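Local coordinates for beta-methylmalyl-CoA dehydratase (Chloroflexus aurantiacus, PDB 4E3E), which catalyses the reversible dehydration of beta-methylmalyl-CoA to mesaconyl-CoA in the glyoxylate assimilation cycle, at residues I274-H279 with D341-V346; K75-I80 with Q226-V231; R26-G31 with A97-G102; D197-G202 with S293-K298. All blocks are in the same frame, centred on the assembly; numbering follows the deposited sequence.

Interaction 1: residues I274-H279 with D341-V346; sequences INSGRH and DFDYTV
A classic beta bulge breaks the antiparallel pairing of strands 270-278 and 338-349, neighbours in the long sheet of this hot dog protein: Asn275 and Ser276 together face Asp343. One carbonyl grips both amides, Asp343 O lying 2.8 Å from Asn275 N and 3.0 Å from Ser276 N, the second bond being the straighter. Asp343 N returns a bond to Ser276 O at 2.9 Å. Beyond the bulge the register is regular: Gly277 and Phe342 form a non-hydrogen-bonded pair, and Arg278 and Asp341 a hydrogen-bonded one, joined by both backbone bonds. The two faces differ sharply. On that of Ile274 and Phe342 the contact is apolar. Phe342 has CG anti to its backbone N (chi1 -175°), which swings the ring toward the partner strand, where CE1 meets Ile274 CG2 at 3.6 Å and CZ meets Ile274 CG1 at 3.7 Å, the two side chains crossing at about a right angle. Gly277 CA comes to the edge of the same ring, near its plane. On the other face Ser276 OG sits 3.3 Å from Asp343 CB. Arg278 runs alongside Asp341, their guanidinium and carboxylate planes 16° apart, but Arg278 NH2 and Asp341 OD2 make only a long salt bridge of 3.7 Å, with no N-H aimed at the oxygen. Other partners hold the acids: Arg313 (salt bridge), Tyr334 and Tyr327 (hydrogen bonds) for Asp341, Arg311 (salt bridge) for Asp343. Ile254 of helix 250-265 packs on Phe342, as in the hot dog fold, where a curved antiparallel sheet wraps a central helix.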
loop_
_atom_site.group_PDB
_atom_site.type_symbol
_atom_site.label_atom_id
_atom_site.label_comp_id
_atom_site.label_asym_id
_atom_site.label_seq_id
_atom_site.Cartn_x
_atom_site.Cartn_y
_atom_site.Cartn_z
ATOM N N ILE A 274 -25.026 7.487 7.608
ATOM C CA ILE A 274 -25.083 6.165 8.232
ATOM C C ILE A 274 -26.178 6.189 9.306
ATOM O O ILE A 274 -26.123 6.996 10.232
ATOM C CB ILE A 274 -23.733 5.774 8.856
ATOM C CG1 ILE A 274 -22.678 5.638 7.751
ATOM C CG2 ILE A 274 -23.860 4.467 9.636
ATOM C CD1 ILE A 274 -21.245 5.739 8.239
ATOM N N ASN A 275 -27.161 5.304 9.169
ATOM C CA ASN A 275 -28.325 5.271 10.071
ATOM C C ASN A 275 -28.135 4.295 11.220
ATOM O O ASN A 275 -28.504 4.578 12.368
ATOM C CB ASN A 275 -29.580 4.906 9.276
ATOM C CG ASN A 275 -29.753 5.783 8.050
ATOM O OD1 ASN A 275 -29.900 5.288 6.918
ATOM N ND2 ASN A 275 -29.697 7.084 8.257
ATOM N N SER A 276 -27.564 3.141 10.917
ATOM C CA SER A 276 -27.207 2.193 11.967
ATOM C C SER A 276 -26.234 1.190 11.393
ATOM O O SER A 276 -26.074 1.100 10.169
ATOM C CB SER A 276 -28.442 1.506 12.564
ATOM O OG SER A 276 -28.990 0.594 11.642
ATOM N N GLY A 277 -25.576 0.452 12.279
ATOM C CA GLY A 277 -24.540 -0.478 11.886
ATOM C C GLY A 277 -24.327 -1.404 13.049
ATOM O O GLY A 277 -24.106 -0.957 14.179
ATOM N N ARG A 278 -24.422 -2.694 12.779
ATOM C CA ARG A 278 -24.153 -3.712 13.776
ATOM C C ARG A 278 -23.131 -4.687 13.219
ATOM O O ARG A 278 -23.322 -5.233 12.125
ATOM C CB ARG A 278 -25.424 -4.468 14.132
ATOM C CG ARG A 278 -26.119 -3.959 15.384
ATOM C CD ARG A 278 -27.477 -4.616 15.603
ATOM N NE ARG A 278 -28.381 -4.165 14.540
ATOM C CZ ARG A 278 -29.705 -4.059 14.627
ATOM N NH1 ARG A 278 -30.347 -4.371 15.749
ATOM N NH2 ARG A 278 -30.390 -3.635 13.571
ATOM N N HIS A 279 -22.043 -4.882 13.966
ATOM C CA HIS A 279 -21.065 -5.928 13.665
ATOM C C HIS A 279 -21.511 -7.145 14.398
ATOM O O HIS A 279 -21.149 -7.341 15.541
ATOM C CB HIS A 279 -19.661 -5.489 14.075
ATOM C CG HIS A 279 -19.285 -4.144 13.512
ATOM N ND1 HIS A 279 -18.949 -3.971 12.217
ATOM C CD2 HIS A 279 -19.276 -2.879 14.092
ATOM C CE1 HIS A 279 -18.713 -2.666 11.983
ATOM N NE2 HIS A 279 -18.906 -1.997 13.130
ATOM N N ASP A 341 -24.638 -5.775 9.600
ATOM C CA ASP A 341 -25.950 -5.276 9.209
ATOM C C ASP A 341 -25.826 -3.758 9.168
ATOM O O ASP A 341 -25.802 -3.113 10.211
ATOM C CB ASP A 341 -27.013 -5.725 10.224
ATOM C CG ASP A 341 -28.415 -5.246 9.869
ATOM O OD1 ASP A 341 -28.580 -4.514 8.858
ATOM O OD2 ASP A 341 -29.355 -5.591 10.616
ATOM N N PHE A 342 -25.743 -3.196 7.965
ATOM C CA PHE A 342 -25.353 -1.794 7.770
ATOM C C PHE A 342 -26.488 -1.056 7.068
ATOM O O PHE A 342 -26.899 -1.452 5.984
ATOM C CB PHE A 342 -24.053 -1.743 6.934
ATOM C CG PHE A 342 -23.463 -0.357 6.758
ATOM C CD1 PHE A 342 -23.116 0.429 7.856
ATOM C CD2 PHE A 342 -23.199 0.143 5.472
ATOM C CE1 PHE A 342 -22.561 1.703 7.675
ATOM C CE2 PHE A 342 -22.640 1.417 5.286
ATOM C CZ PHE A 342 -22.326 2.191 6.395
ATOM N N ASP A 343 -26.989 0.010 7.689
ATOM C CA ASP A 343 -28.179 0.712 7.223
ATOM C C ASP A 343 -27.738 2.149 6.982
ATOM O O ASP A 343 -27.310 2.839 7.905
ATOM C CB ASP A 343 -29.268 0.596 8.327
ATOM C CG ASP A 343 -30.473 1.544 8.143
ATOM O OD1 ASP A 343 -30.565 2.391 7.210
ATOM O OD2 ASP A 343 -31.375 1.435 8.992
ATOM N N TYR A 344 -27.827 2.599 5.735
ATOM C CA TYR A 344 -27.250 3.868 5.353
ATOM C C TYR A 344 -28.047 4.453 4.211
ATOM O O TYR A 344 -28.967 3.815 3.680
ATOM C CB TYR A 344 -25.761 3.700 4.964
ATOM C CG TYR A 344 -25.516 2.725 3.823
ATOM C CD1 TYR A 344 -25.764 1.355 3.986
ATOM C CD2 TYR A 344 -25.059 3.172 2.570
ATOM C CE1 TYR A 344 -25.554 0.454 2.951
ATOM C CE2 TYR A 344 -24.847 2.271 1.523
ATOM C CZ TYR A 344 -25.094 0.904 1.727
ATOM O OH TYR A 344 -24.889 -0.007 0.702
ATOM N N THR A 345 -27.698 5.673 3.843
ATOM C CA THR A 345 -28.410 6.397 2.813
ATOM C C THR A 345 -27.436 6.856 1.731
ATOM O O THR A 345 -26.412 7.521 2.018
ATOM C CB THR A 345 -29.145 7.602 3.409
ATOM O OG1 THR A 345 -30.093 7.140 4.378
ATOM C CG2 THR A 345 -29.884 8.385 2.327
ATOM N N VAL A 346 -27.763 6.501 0.491
ATOM C CA VAL A 346 -26.935 6.858 -0.656
ATOM C C VAL A 346 -27.642 7.925 -1.475
ATOM O O VAL A 346 -28.870 8.083 -1.398
ATOM C CB VAL A 346 -26.634 5.637 -1.547
ATOM C CG1 VAL A 346 -25.829 4.593 -0.770
ATOM C CG2 VAL A 346 -27.938 5.022 -2.080
#

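Interaction 2: residues K75-I80 with Q226-V231; sequences KTVPDI and QNTARV
Lys75 and Gln226 meet tip to tip at a slant, the ammonium of one against the amide oxygen of the other. The Lys75 side chain sets out away from the loop, and bends at chi2 (-66°) and chi3 bring NZ back to it. NZ then donates to Gln226 OE1 at 2.8 Å, from above the amide plane (54° out of it) rather than along a lone pair. A water completes a second path, accepting from Lys75 NZ at 2.9 Å and donating to Gln226 O at 2.7 Å. Thr24 O is a further acceptor for NZ, so several bonds surround this buried ammonium. Farther along, Val77 points at the loop and sets CG2 over the Asn227 amide and CG1 beyond its oxygen end, CG1 lying 3.7 Å from Asn227 OD1 and CG2 3.8 Å from Asn227 ND2. That amide is held by its own turn: Asn227 OD1 accepts from Ala229 N at 3.1 Å, an Asx turn with a nearly straight N-H (169°). Val77 CG1 also reaches Ala229 CB, at 4.1 Å. Pro78 stands at about a right angle to Thr228, with CG near OG1, while Thr228 N is buried without a partner in the model. Gln226 leaves helix 215-224 through a Schellman motif, so the loop begins here, against the kinked last turns of helix 65-80. Gln226 NE2 bonds to Ser48 OG and Ser42 O of a second subunit, and Arg43 of that subunit packs on Pro78 and Thr228. On its other sides the helix end rests against strands 19-27, 104-116 and 138-149.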
loop_
_atom_site.group_PDB
_atom_site.type_symbol
_atom_site.label_atom_id
_atom_site.label_comp_id
_atom_site.label_asym_id
_atom_site.label_seq_id
_atom_site.Cartn_x
_atom_site.Cartn_y
_atom_site.Cartn_z
ATOM N N LYS A 75 -9.246 8.141 14.974
ATOM C CA LYS A 75 -8.770 9.143 15.934
ATOM C C LYS A 75 -9.371 8.988 17.331
ATOM O O LYS A 75 -8.728 9.350 18.325
ATOM C CB LYS A 75 -9.095 10.568 15.469
ATOM C CG LYS A 75 -8.697 10.891 14.055
ATOM C CD LYS A 75 -7.209 10.873 13.928
ATOM C CE LYS A 75 -6.757 9.942 12.819
ATOM N NZ LYS A 75 -5.301 9.948 13.075
ATOM N N THR A 76 -10.600 8.479 17.397
ATOM C CA THR A 76 -11.329 8.391 18.669
ATOM C C THR A 76 -10.928 7.137 19.429
ATOM O O THR A 76 -11.126 7.050 20.651
ATOM C CB THR A 76 -12.872 8.360 18.485
ATOM O OG1 THR A 76 -13.312 7.055 18.045
ATOM C CG2 THR A 76 -13.331 9.430 17.528
ATOM N N VAL A 77 -10.361 6.172 18.710
ATOM C CA VAL A 77 -10.061 4.854 19.316
ATOM C C VAL A 77 -9.172 4.900 20.590
ATOM O O VAL A 77 -9.525 4.270 21.609
ATOM C CB VAL A 77 -9.544 3.847 18.269
ATOM C CG1 VAL A 77 -9.034 2.560 18.932
ATOM C CG2 VAL A 77 -10.658 3.525 17.272
ATOM N N PRO A 78 -8.037 5.641 20.555
ATOM C CA PRO A 78 -7.185 5.688 21.762
ATOM C C PRO A 78 -7.944 6.095 23.039
ATOM O O PRO A 78 -7.704 5.513 24.098
ATOM C CB PRO A 78 -6.128 6.750 21.401
ATOM C CG PRO A 78 -6.063 6.713 19.906
ATOM C CD PRO A 78 -7.503 6.525 19.492
ATOM N N ASP A 79 -8.873 7.044 22.921
ATOM C CA ASP A 79 -9.579 7.609 24.082
ATOM C C ASP A 79 -10.932 6.978 24.398
ATOM O O ASP A 79 -11.403 7.061 25.533
ATOM C CB ASP A 79 -9.773 9.110 23.885
ATOM C CG ASP A 79 -8.468 9.826 23.620
ATOM O OD1 ASP A 79 -7.525 9.646 24.410
ATOM O OD2 ASP A 79 -8.372 10.556 22.622
ATOM N N ILE A 80 -11.566 6.365 23.402
ATOM C CA ILE A 80 -12.924 5.851 23.575
ATOM C C ILE A 80 -12.973 4.330 23.654
ATOM O O ILE A 80 -13.615 3.786 24.548
ATOM C CB ILE A 80 -13.870 6.361 22.455
ATOM C CG1 ILE A 80 -13.856 7.892 22.388
ATOM C CG2 ILE A 80 -15.292 5.806 22.615
ATOM C CD1 ILE A 80 -14.208 8.600 23.681
ATOM N N GLN A 226 -4.865 4.985 11.405
ATOM C CA GLN A 226 -4.183 5.268 12.688
ATOM C C GLN A 226 -5.099 4.822 13.862
ATOM O O GLN A 226 -5.261 5.494 14.886
ATOM C CB GLN A 226 -3.722 6.732 12.734
ATOM C CG GLN A 226 -2.545 6.997 11.775
ATOM C CD GLN A 226 -2.371 8.475 11.505
ATOM O OE1 GLN A 226 -3.341 9.157 11.202
ATOM N NE2 GLN A 226 -1.138 8.989 11.647
ATOM N N ASN A 227 -5.720 3.670 13.643
ATOM C CA ASN A 227 -6.612 3.020 14.601
ATOM C C ASN A 227 -5.732 2.018 15.336
ATOM O O ASN A 227 -5.082 1.186 14.714
ATOM C CB ASN A 227 -7.777 2.350 13.836
ATOM C CG ASN A 227 -8.662 1.436 14.709
ATOM O OD1 ASN A 227 -8.233 0.889 15.719
ATOM N ND2 ASN A 227 -9.918 1.268 14.292
ATOM N N THR A 228 -5.680 2.125 16.660
ATOM C CA THR A 228 -4.703 1.365 17.440
ATOM C C THR A 228 -5.256 0.183 18.216
ATOM O O THR A 228 -4.506 -0.372 19.011
ATOM C CB THR A 228 -4.028 2.236 18.508
ATOM O OG1 THR A 228 -5.037 2.727 19.408
ATOM C CG2 THR A 228 -3.296 3.431 17.872
ATOM N N ALA A 229 -6.540 -0.160 18.054
ATOM C CA ALA A 229 -7.151 -1.209 18.889
ATOM C C ALA A 229 -6.334 -2.479 18.755
ATOM O O ALA A 229 -5.988 -2.882 17.654
ATOM C CB ALA A 229 -8.632 -1.451 18.537
ATOM N N ARG A 230 -6.048 -3.104 19.885
ATOM C CA ARG A 230 -5.007 -4.135 19.990
ATOM C C ARG A 230 -5.430 -5.521 19.489
ATOM O O ARG A 230 -4.577 -6.335 19.089
ATOM C CB ARG A 230 -4.477 -4.184 21.434
ATOM C CG ARG A 230 -3.788 -2.885 21.860
ATOM C CD ARG A 230 -3.750 -2.619 23.366
ATOM N NE ARG A 230 -2.935 -1.420 23.602
ATOM C CZ ARG A 230 -2.826 -0.748 24.747
ATOM N NH1 ARG A 230 -3.479 -1.135 25.840
ATOM N NH2 ARG A 230 -2.045 0.328 24.793
ATOM N N VAL A 231 -6.737 -5.791 19.506
ATOM C CA VAL A 231 -7.272 -7.044 18.946
ATOM C C VAL A 231 -6.961 -7.209 17.445
ATOM O O VAL A 231 -6.970 -8.323 16.944
ATOM C CB VAL A 231 -8.805 -7.223 19.187
ATOM C CG1 VAL A 231 -9.108 -7.394 20.674
ATOM C CG2 VAL A 231 -9.610 -6.070 18.574
HETATM O O HOH W 1 -5.395 8.174 15.308
#

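Interaction 3: residues R26-G31 with A97-G102; sequences RTITEG and AVVYPG
Ile28 and Gly102 are joined where the contact is tightest: Gly102 N donates to Ile28 O over a short 2.6 Å, with an angle of 168° at the hydrogen and the donor nearly along the C=O axis. The same oxygen receives a CA-H...O contact from Pro101 CA at 3.3 Å, so two neighbouring groups of the 97-102 loop close on one carbonyl. Gly102 itself is exposed, which puts this short bond at the rim. The buried side is that of Ile28 and Val99, where Ile28 CD1 touches Val99 CG1 at 4.2 Å; both pack on helix 65-80, Ile28 on Ile71 and Val99 on Val68. Elsewhere the fit is looser. Glu30, bent at chi2 (-77°), brings its carboxylate up to the CB-CG edge of the Pro101 ring, the two side chains slanting against each other, with CD 3.8 Å from Pro101 CG. The charge of Glu30 is met by Arg60 instead. Thr27 CG2 lies 3.8 Å from Gly102 O, while Thr27 OG1 bonds to Thr104 OG1 and to Thr50 N of a second subunit. Thr29 OG1 N-caps helix 30-40, accepting a weak bond from Gly31 N. The single hydrogen bond between the segments is thus backbone to backbone, and the side-chain contacts beside it are made largely by carbon atoms. This chemistry ties the loop carrying Ala97 and Val98, which probably contribute to the substrate site, as in related enzymes, to the strand-helix junction at residues 27-30.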
loop_
_atom_site.group_PDB
_atom_site.type_symbol
_atom_site.label_atom_id
_atom_site.label_comp_id
_atom_site.label_asym_id
_atom_site.label_seq_id
_atom_site.Cartn_x
_atom_site.Cartn_y
_atom_site.Cartn_z
ATOM N N ARG A 26 -5.126 14.687 10.868
ATOM C CA ARG A 26 -4.648 13.969 9.737
ATOM C C ARG A 26 -4.929 14.597 8.400
ATOM O O ARG A 26 -6.045 14.670 8.006
ATOM C CB ARG A 26 -5.311 12.608 9.780
ATOM C CG ARG A 26 -5.012 11.739 8.601
ATOM C CD ARG A 26 -3.661 11.106 8.742
ATOM N NE ARG A 26 -3.647 9.758 8.239
ATOM C CZ ARG A 26 -3.681 9.455 6.966
ATOM N NH1 ARG A 26 -3.699 10.410 6.081
ATOM N NH2 ARG A 26 -3.682 8.211 6.596
ATOM N N THR A 27 -3.886 14.966 7.682
ATOM C CA THR A 27 -4.004 15.442 6.303
ATOM C C THR A 27 -4.221 14.238 5.400
ATOM O O THR A 27 -3.458 13.263 5.455
ATOM C CB THR A 27 -2.753 16.213 5.857
ATOM O OG1 THR A 27 -2.568 17.330 6.721
ATOM C CG2 THR A 27 -2.886 16.707 4.415
ATOM N N ILE A 28 -5.271 14.300 4.585
ATOM C CA ILE A 28 -5.609 13.196 3.701
ATOM C C ILE A 28 -5.098 13.494 2.299
ATOM O O ILE A 28 -5.347 14.587 1.742
ATOM C CB ILE A 28 -7.121 12.894 3.724
ATOM C CG1 ILE A 28 -7.567 12.552 5.154
ATOM C CG2 ILE A 28 -7.451 11.729 2.796
ATOM C CD1 ILE A 28 -9.072 12.380 5.301
ATOM N N THR A 29 -4.337 12.554 1.745
ATOM C CA THR A 29 -3.665 12.817 0.461
ATOM C C THR A 29 -4.040 11.812 -0.612
ATOM O O THR A 29 -4.723 10.808 -0.343
ATOM C CB THR A 29 -2.139 12.748 0.604
ATOM O OG1 THR A 29 -1.760 11.383 0.826
ATOM C CG2 THR A 29 -1.664 13.579 1.782
ATOM N N GLU A 30 -3.519 12.050 -1.815
ATOM C CA GLU A 30 -3.701 11.132 -2.934
ATOM C C GLU A 30 -3.096 9.794 -2.614
ATOM O O GLU A 30 -3.533 8.781 -3.157
ATOM C CB GLU A 30 -3.107 11.699 -4.234
ATOM C CG GLU A 30 -3.817 12.944 -4.772
ATOM C CD GLU A 30 -5.144 12.648 -5.490
ATOM O OE1 GLU A 30 -5.805 11.607 -5.205
ATOM O OE2 GLU A 30 -5.540 13.475 -6.351
ATOM N N GLY A 31 -2.104 9.762 -1.725
ATOM C CA GLY A 31 -1.552 8.447 -1.307
ATOM C C GLY A 31 -2.567 7.643 -0.525
ATOM O O GLY A 31 -2.629 6.386 -0.627
ATOM N N ALA A 97 -19.462 18.776 4.956
ATOM C CA ALA A 97 -18.666 19.277 3.835
ATOM C C ALA A 97 -17.872 18.158 3.157
ATOM O O ALA A 97 -17.404 17.208 3.810
ATOM C CB ALA A 97 -17.739 20.399 4.286
ATOM N N VAL A 98 -17.758 18.263 1.838
ATOM C CA VAL A 98 -16.917 17.362 1.043
ATOM C C VAL A 98 -15.457 17.457 1.504
ATOM O O VAL A 98 -14.959 18.545 1.842
ATOM C CB VAL A 98 -17.011 17.724 -0.459
ATOM C CG1 VAL A 98 -16.121 16.839 -1.313
ATOM C CG2 VAL A 98 -18.445 17.609 -0.925
ATOM N N VAL A 99 -14.787 16.313 1.517
ATOM C CA VAL A 99 -13.359 16.217 1.838
ATOM C C VAL A 99 -12.574 15.960 0.544
ATOM O O VAL A 99 -12.936 15.071 -0.234
ATOM C CB VAL A 99 -13.118 15.060 2.840
ATOM C CG1 VAL A 99 -11.649 14.982 3.243
ATOM C CG2 VAL A 99 -13.978 15.270 4.090
ATOM N N TYR A 100 -11.524 16.746 0.314
ATOM C CA TYR A 100 -10.653 16.606 -0.844
ATOM C C TYR A 100 -9.223 16.266 -0.396
ATOM O O TYR A 100 -8.851 16.578 0.747
ATOM C CB TYR A 100 -10.623 17.930 -1.620
ATOM C CG TYR A 100 -11.933 18.310 -2.291
ATOM C CD1 TYR A 100 -12.429 17.572 -3.373
ATOM C CD2 TYR A 100 -12.663 19.423 -1.863
ATOM C CE1 TYR A 100 -13.616 17.923 -3.998
ATOM C CE2 TYR A 100 -13.854 19.789 -2.485
ATOM C CZ TYR A 100 -14.325 19.036 -3.552
ATOM O OH TYR A 100 -15.501 19.372 -4.174
ATOM N N PRO A 101 -8.407 15.645 -1.286
ATOM C CA PRO A 101 -6.971 15.502 -0.983
ATOM C C PRO A 101 -6.385 16.837 -0.561
ATOM O O PRO A 101 -6.681 17.865 -1.201
ATOM C CB PRO A 101 -6.364 15.090 -2.342
ATOM C CG PRO A 101 -7.492 14.381 -3.058
ATOM C CD PRO A 101 -8.759 15.073 -2.612
ATOM N N GLY A 102 -5.573 16.829 0.498
ATOM C CA GLY A 102 -4.980 18.060 1.015
ATOM C C GLY A 102 -5.692 18.608 2.239
ATOM O O GLY A 102 -5.137 19.435 2.957
#

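Interaction 4: residues D197-G202 with S293-K298; sequences DDYEVG and SEILAK
The Tyr199 ring meets Ile295 obliquely, its CD2 being 4.1 Å from Ile295 CD1, with the two side chains crossing at about a right angle. Lys4 of a third subunit makes a cation-pi contact with the same ring, and Tyr199 OH bonds to Gly264 O. Here the loop leading into strand 204-212, outermost in this chain's sheet, runs at a slant past strand 288-300 of the hot dog sheet, which carries a classic beta bulge where Leu296 and Ala297 both face Arg311. Ile295 also presses its CB on Glu200 O at 3.6 Å. Val201 sits alongside, CG1 at 3.6 Å from Leu296 O and CG2 at 3.7 Å from Lys298 CB. Lys298 extends over the loop and then bends at chi3 (-66°), which carries NZ to Tyr199 O, 2.7 Å away and in the plane of that carbonyl. A water accepts from Lys298 NZ and donates weakly to Asp197 O, and Trp196 adds a cation-pi contact to the ammonium. At the far end, the positive phi of Gly202 (92°) turns the chain toward strand 204-212, and Gly202 N donates to Ile295 O at 2.7 Å, in the carbonyl plane.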
loop_
_atom_site.group_PDB
_atom_site.type_symbol
_atom_site.label_atom_id
_atom_site.label_comp_id
_atom_site.label_asym_id
_atom_site.label_seq_id
_atom_site.Cartn_x
_atom_site.Cartn_y
_atom_site.Cartn_z
ATOM N N ASP A 197 -34.902 6.199 -10.228
ATOM C CA ASP A 197 -36.252 5.839 -10.647
ATOM C C ASP A 197 -36.454 4.337 -10.829
ATOM O O ASP A 197 -37.574 3.860 -10.691
ATOM C CB ASP A 197 -36.623 6.555 -11.951
ATOM C CG ASP A 197 -36.227 8.026 -11.941
ATOM O OD1 ASP A 197 -35.019 8.321 -11.815
ATOM O OD2 ASP A 197 -37.124 8.887 -12.067
ATOM N N ASP A 198 -35.384 3.597 -11.121
ATOM C CA ASP A 198 -35.508 2.197 -11.536
ATOM C C ASP A 198 -35.440 1.189 -10.392
ATOM O O ASP A 198 -35.750 0.011 -10.579
ATOM C CB ASP A 198 -34.452 1.853 -12.598
ATOM C CG ASP A 198 -34.415 2.861 -13.728
ATOM O OD1 ASP A 198 -35.489 3.225 -14.251
ATOM O OD2 ASP A 198 -33.301 3.294 -14.091
ATOM N N TYR A 199 -35.027 1.645 -9.213
ATOM C CA TYR A 199 -34.943 0.767 -8.052
ATOM C C TYR A 199 -36.315 0.615 -7.394
ATOM O O TYR A 199 -37.099 1.563 -7.351
ATOM C CB TYR A 199 -33.860 1.268 -7.088
ATOM C CG TYR A 199 -32.481 0.937 -7.593
ATOM C CD1 TYR A 199 -31.811 1.792 -8.475
ATOM C CD2 TYR A 199 -31.859 -0.272 -7.235
ATOM C CE1 TYR A 199 -30.555 1.468 -8.966
ATOM C CE2 TYR A 199 -30.602 -0.606 -7.725
ATOM C CZ TYR A 199 -29.956 0.270 -8.578
ATOM O OH TYR A 199 -28.719 -0.055 -9.051
ATOM N N GLU A 200 -36.615 -0.597 -6.928
ATOM C CA GLU A 200 -37.906 -0.908 -6.323
ATOM C C GLU A 200 -37.743 -1.076 -4.824
ATOM O O GLU A 200 -36.913 -1.874 -4.373
ATOM C CB GLU A 200 -38.493 -2.191 -6.923
ATOM C CG GLU A 200 -38.870 -2.070 -8.392
ATOM C CD GLU A 200 -38.895 -3.408 -9.111
ATOM O OE1 GLU A 200 -39.374 -4.409 -8.525
ATOM O OE2 GLU A 200 -38.435 -3.461 -10.272
ATOM N N VAL A 201 -38.531 -0.326 -4.056
ATOM C CA VAL A 201 -38.493 -0.412 -2.592
ATOM C C VAL A 201 -38.843 -1.846 -2.191
ATOM O O VAL A 201 -39.816 -2.411 -2.690
ATOM C CB VAL A 201 -39.471 0.593 -1.954
ATOM C CG1 VAL A 201 -39.553 0.380 -0.448
ATOM C CG2 VAL A 201 -39.051 2.036 -2.278
ATOM N N GLY A 202 -38.025 -2.431 -1.357
ATOM C CA GLY A 202 -38.165 -3.805 -0.957
ATOM C C GLY A 202 -37.404 -4.813 -1.781
ATOM O O GLY A 202 -37.268 -5.926 -1.386
ATOM N N SER A 293 -27.924 -6.481 -0.615
ATOM C CA SER A 293 -28.588 -5.256 -0.168
ATOM C C SER A 293 -30.091 -5.289 -0.365
ATOM O O SER A 293 -30.598 -5.968 -1.262
ATOM C CB SER A 293 -28.000 -4.019 -0.853
ATOM O OG SER A 293 -26.618 -3.906 -0.537
ATOM N N GLU A 294 -30.795 -4.544 0.481
ATOM C CA GLU A 294 -32.229 -4.326 0.306
ATOM C C GLU A 294 -32.467 -2.831 0.171
ATOM O O GLU A 294 -31.828 -2.044 0.884
ATOM C CB GLU A 294 -32.992 -4.865 1.509
ATOM C CG GLU A 294 -34.487 -4.591 1.458
ATOM C CD GLU A 294 -35.226 -5.210 2.622
ATOM O OE1 GLU A 294 -34.586 -5.890 3.440
ATOM O OE2 GLU A 294 -36.450 -5.011 2.710
ATOM N N ILE A 295 -33.362 -2.433 -0.740
ATOM C CA ILE A 295 -33.796 -1.044 -0.775
ATOM C C ILE A 295 -34.889 -0.896 0.291
ATOM O O ILE A 295 -36.037 -1.329 0.076
ATOM C CB ILE A 295 -34.320 -0.599 -2.166
ATOM C CG1 ILE A 295 -33.316 -0.927 -3.295
ATOM C CG2 ILE A 295 -34.716 0.887 -2.139
ATOM C CD1 ILE A 295 -31.927 -0.314 -3.140
ATOM N N LEU A 296 -34.525 -0.323 1.445
ATOM C CA LEU A 296 -35.473 -0.100 2.552
ATOM C C LEU A 296 -36.485 0.987 2.223
ATOM O O LEU A 296 -37.654 0.897 2.606
ATOM C CB LEU A 296 -34.738 0.282 3.832
ATOM C CG LEU A 296 -33.789 -0.777 4.390
ATOM C CD1 LEU A 296 -33.076 -0.246 5.627
ATOM C CD2 LEU A 296 -34.535 -2.078 4.673
ATOM N N ALA A 297 -36.032 2.012 1.501
ATOM C CA ALA A 297 -36.859 3.184 1.238
ATOM C C ALA A 297 -36.272 4.000 0.120
ATOM O O ALA A 297 -35.054 3.939 -0.149
ATOM C CB ALA A 297 -36.977 4.048 2.490
ATOM N N LYS A 298 -37.144 4.777 -0.518
ATOM C CA LYS A 298 -36.750 5.716 -1.551
ATOM C C LYS A 298 -37.342 7.070 -1.183
ATOM O O LYS A 298 -38.540 7.164 -0.883
ATOM C CB LYS A 298 -37.266 5.246 -2.917
ATOM C CG LYS A 298 -37.000 6.216 -4.058
ATOM C CD LYS A 298 -37.680 5.802 -5.368
ATOM C CE LYS A 298 -37.111 4.519 -5.945
ATOM N NZ LYS A 298 -37.762 4.165 -7.241
HETATM O O HOH W 2 -39.290 6.146 -9.001
#

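How the interactions relate
Interaction 1 is the buried contact, near the middle of the chain, whereas interaction 4 lies at the surface and interactions 2 and 3 are partly buried. Interactions 1 and 4 belong to the same half of the sheet and touch, Asp343 OD1 lying 4.0 Å from Leu296 CD1. Strand-to-strand backbone bonds dominate interaction 1; in interaction 4 a loop is held by one backbone bond and a lysine. Interactions 2 and 3 meet through Arg26, whose NE bonds weakly to Gln226 OE1, and both reach a second subunit. Interaction 2 relies on a buried ammonium and a water, interaction 3 on a short backbone bond. Interactions 2 and 4 lie on opposite sides of the chain's centre.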